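Local structure of hydrogenase maturation protease HycI (Thermococcus kodakarensis KOD1, 5ZBY) at residues 127-131 / 132-136; 135-138 / 139-142. The protein probably acts as an endopeptidase that trims the C-terminal end of a [NiFe] hydrogenase subunit during maturation of the enzyme. All blocks are in the same frame, centred on the assembly; numbering follows the deposited sequence.

Interaction 1 (127-131 / 132-136)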
# COMPACT_ATOMS: atom_id res chain seq x y z
N PRO A 127 -2.07 11.61 5.98
CA PRO A 127 -1.35 11.83 7.25
C PRO A 127 -1.56 13.23 7.78
O PRO A 127 -1.86 14.14 7.02
CB PRO A 127 0.11 11.64 6.87
CG PRO A 127 0.18 12.15 5.45
CD PRO A 127 -1.17 11.72 4.82
N GLY A 128 -1.30 13.38 9.06
CA GLY A 128 -1.44 14.68 9.72
C GLY A 128 -0.15 15.24 10.24
O GLY A 128 -0.04 16.44 10.44
N SER A 129 0.83 14.38 10.48
CA SER A 129 2.12 14.85 10.97
C SER A 129 3.21 13.88 10.52
O SER A 129 3.07 12.70 10.76
CB SER A 129 2.12 14.92 12.48
OG SER A 129 3.33 15.53 12.93
N THR A 130 4.24 14.34 9.83
CA THR A 130 5.29 13.45 9.35
C THR A 130 6.69 13.84 9.80
O THR A 130 7.64 13.74 9.05
CB THR A 130 5.27 13.25 7.83
OG1 THR A 130 5.45 14.51 7.17
CG2 THR A 130 3.95 12.65 7.39
N GLY A 131 6.80 14.32 11.03
CA GLY A 131 8.07 14.72 11.59
C GLY A 131 9.05 13.58 11.80
O GLY A 131 8.67 12.46 12.11
N LEU A 132 10.33 13.87 11.64
CA LEU A 132 11.37 12.88 11.86
C LEU A 132 11.44 12.56 13.36
O LEU A 132 11.34 13.44 14.22
CB LEU A 132 12.69 13.40 11.32
CG LEU A 132 13.83 12.42 11.09
CD1 LEU A 132 13.37 11.18 10.33
CD2 LEU A 132 14.93 13.12 10.32
N PHE A 133 11.59 11.28 13.65
CA PHE A 133 11.62 10.65 14.96
C PHE A 133 10.36 10.96 15.77
O PHE A 133 10.42 11.13 16.98
CB PHE A 133 12.88 11.07 15.74
CG PHE A 133 13.38 10.00 16.65
CD1 PHE A 133 14.13 8.95 16.15
CD2 PHE A 133 13.07 10.01 17.99
CE1 PHE A 133 14.57 7.94 16.96
CE2 PHE A 133 13.51 9.00 18.81
CZ PHE A 133 14.26 7.98 18.31
N GLU A 134 9.24 10.91 15.06
CA GLU A 134 7.90 11.00 15.67
C GLU A 134 7.24 9.64 15.62
O GLU A 134 7.41 8.88 14.67
CB GLU A 134 6.99 12.03 14.95
CG GLU A 134 7.17 13.50 15.32
CD GLU A 134 6.20 14.40 14.55
OE1 GLU A 134 5.37 13.86 13.76
OE2 GLU A 134 6.25 15.65 14.71
N GLU A 135 6.45 9.34 16.65
CA GLU A 135 5.59 8.17 16.65
C GLU A 135 4.40 8.48 15.74
O GLU A 135 4.07 9.65 15.55
CB GLU A 135 5.15 7.90 18.08
CG GLU A 135 4.30 6.70 18.34
CD GLU A 135 4.01 6.57 19.82
OE1 GLU A 135 4.46 7.46 20.59
OE2 GLU A 135 3.34 5.60 20.22
N PRO A 136 3.75 7.44 15.17
CA PRO A 136 2.50 7.79 14.47
C PRO A 136 1.42 8.28 15.43
O PRO A 136 1.44 7.90 16.59
CB PRO A 136 2.08 6.47 13.79
CG PRO A 136 2.88 5.39 14.52
CD PRO A 136 4.16 6.05 14.91
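Glu134 folds its carboxylate back over Gly131 and meets the hydroxyl of Ser129. Ser129 OG donates to Glu134 OE1 at 2.8 Å and uses the syn lone pair of that oxygen. Glu134 OE1 also takes a weak, bent bond from Gly131 N at 3.1 Å. One carboxylate oxygen thus has two donors from the same loop. The serine hydroxyl is brought to it by a first torsion that sets OG opposite the backbone N (chi1 -173°). On the glutamate side the chain is extended beyond CG and its CD lies 3.5 Å from Gly131 CA. The backbone makes a type II beta turn from Gly131 to Glu134, closed by a weak bond from Glu134 N to Gly131 O at 3.4 Å. With an alanine in place of Glu134, Ser129 OG and Gly131 N would probably be left without their shared acceptor, and the serine hydroxyl would be freer to turn. The turn lies on the surface, in the loop between strand 119-125 and helix 138-156. Backbone hydrogen bonds between Ser129 and Asp26, and between Glu134 and Gly25, join this loop to the one before helix 29-40.

Interaction 2 (135-138 / 139-142)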
# COMPACT_ATOMS: atom_id res chain seq x y z
N GLU A 135 6.45 9.34 16.65
CA GLU A 135 5.59 8.17 16.65
C GLU A 135 4.40 8.48 15.74
O GLU A 135 4.07 9.65 15.55
CB GLU A 135 5.15 7.90 18.08
CG GLU A 135 4.30 6.70 18.34
CD GLU A 135 4.01 6.57 19.82
OE1 GLU A 135 4.46 7.46 20.59
OE2 GLU A 135 3.34 5.60 20.22
N PRO A 136 3.75 7.44 15.17
CA PRO A 136 2.50 7.79 14.47
C PRO A 136 1.42 8.28 15.43
O PRO A 136 1.44 7.90 16.59
CB PRO A 136 2.08 6.47 13.79
CG PRO A 136 2.88 5.39 14.52
CD PRO A 136 4.16 6.05 14.91
N SER A 137 0.48 9.04 14.94
CA SER A 137 -0.64 9.46 15.74
C SER A 137 -1.51 8.28 16.09
O SER A 137 -1.47 7.29 15.46
CB SER A 137 -1.45 10.51 14.99
OG SER A 137 -2.10 9.99 13.87
N GLU A 138 -2.25 8.41 17.18
CA GLU A 138 -3.21 7.40 17.60
C GLU A 138 -4.17 7.12 16.48
O GLU A 138 -4.50 5.96 16.21
CB GLU A 138 -3.99 7.89 18.82
CG GLU A 138 -3.09 8.25 19.97
CD GLU A 138 -2.33 7.03 20.47
OE1 GLU A 138 -2.96 5.96 20.59
OE2 GLU A 138 -1.11 7.14 20.72
N LEU A 139 -4.61 8.18 15.81
CA LEU A 139 -5.60 8.06 14.73
C LEU A 139 -5.05 7.20 13.58
O LEU A 139 -5.71 6.29 13.14
CB LEU A 139 -6.01 9.45 14.22
CG LEU A 139 -6.93 9.46 13.00
CD1 LEU A 139 -8.14 8.61 13.22
CD2 LEU A 139 -7.35 10.94 12.77
N ILE A 140 -3.85 7.48 13.14
CA ILE A 140 -3.23 6.71 12.08
C ILE A 140 -3.01 5.27 12.49
O ILE A 140 -3.13 4.41 11.69
CB ILE A 140 -1.95 7.38 11.56
CG1 ILE A 140 -2.27 8.61 10.74
CG2 ILE A 140 -1.07 6.44 10.77
CD1 ILE A 140 -3.46 8.52 9.86
N LYS A 141 -2.62 5.04 13.73
CA LYS A 141 -2.50 3.64 14.18
C LYS A 141 -3.83 2.94 14.09
O LYS A 141 -3.90 1.76 13.67
CB LYS A 141 -1.97 3.56 15.62
CG LYS A 141 -0.54 3.99 15.75
CD LYS A 141 -0.09 3.94 17.22
CE LYS A 141 0.01 5.30 17.83
NZ LYS A 141 0.63 5.20 19.19
N GLU A 142 -4.89 3.64 14.48
CA GLU A 142 -6.21 3.03 14.46
C GLU A 142 -6.64 2.76 13.00
O GLU A 142 -7.28 1.73 12.71
CB GLU A 142 -7.22 3.90 15.22
CG GLU A 142 -8.64 3.35 15.22
CD GLU A 142 -9.46 3.84 14.04
OE1 GLU A 142 -9.26 5.01 13.62
OE2 GLU A 142 -10.31 3.06 13.53
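Ser137 caps the N terminus of helix 138-156, and its OG accepts from Ile140 N at 3.1 Å. This is an N-cap bond, and it is nearly straight (165°). The serine hydroxyl sits between its own backbone N and carbonyl carbon (chi1 69°), which turns it to the first turn of the helix. Ser137 OG is also hydrogen-bonded to Asp26, so the cap joins the helix start to the loop before helix 29-40. Ile140 CG1 packs 3.4 Å from Ser137 OG. The backbone bonds Lys141 N to Ser137 O and Glu142 N to Glu138 O begin the helical pattern.

Lys141 reaches back toward the loop. Its chain is extended at chi2 and bends at chi3 (-105°), which carries the ammonium group toward two glutamates. On the way Lys141 CG passes 3.9 Å from Pro136 CG, the two side chains crossing at about a right angle. Glu135 crosses the lysine in the same manner with an extended chain. Glu138 instead bends at chi2 and runs alongside it, pointing the same way. The three charged residues form a surface salt-bridge network. Both carboxylates are met from above their planes. Lys141 NZ lies 2.9 Å from Glu135 OE2 and 3.0 Å from Glu138 OE2.

From the N terminus, the chain reaches both contacts late, after strand 119-125. Interaction 1 comes first and closes the short loop from Ser129 to Glu134. Interaction 2 follows at 135-142, where the chain runs into helix 138-156. The two neither nest nor cross. They overlap at Glu135 and Pro136, and their centres are about 9 Å apart on the same side of the chain's centre. Asp26 connects them, since it bonds to Gly128 and Ser129 in the first and to Ser137 in the second. Through Asp26, the loop after strand 119-125 and the start of helix 138-156 are both joined to the loop before helix 29-40.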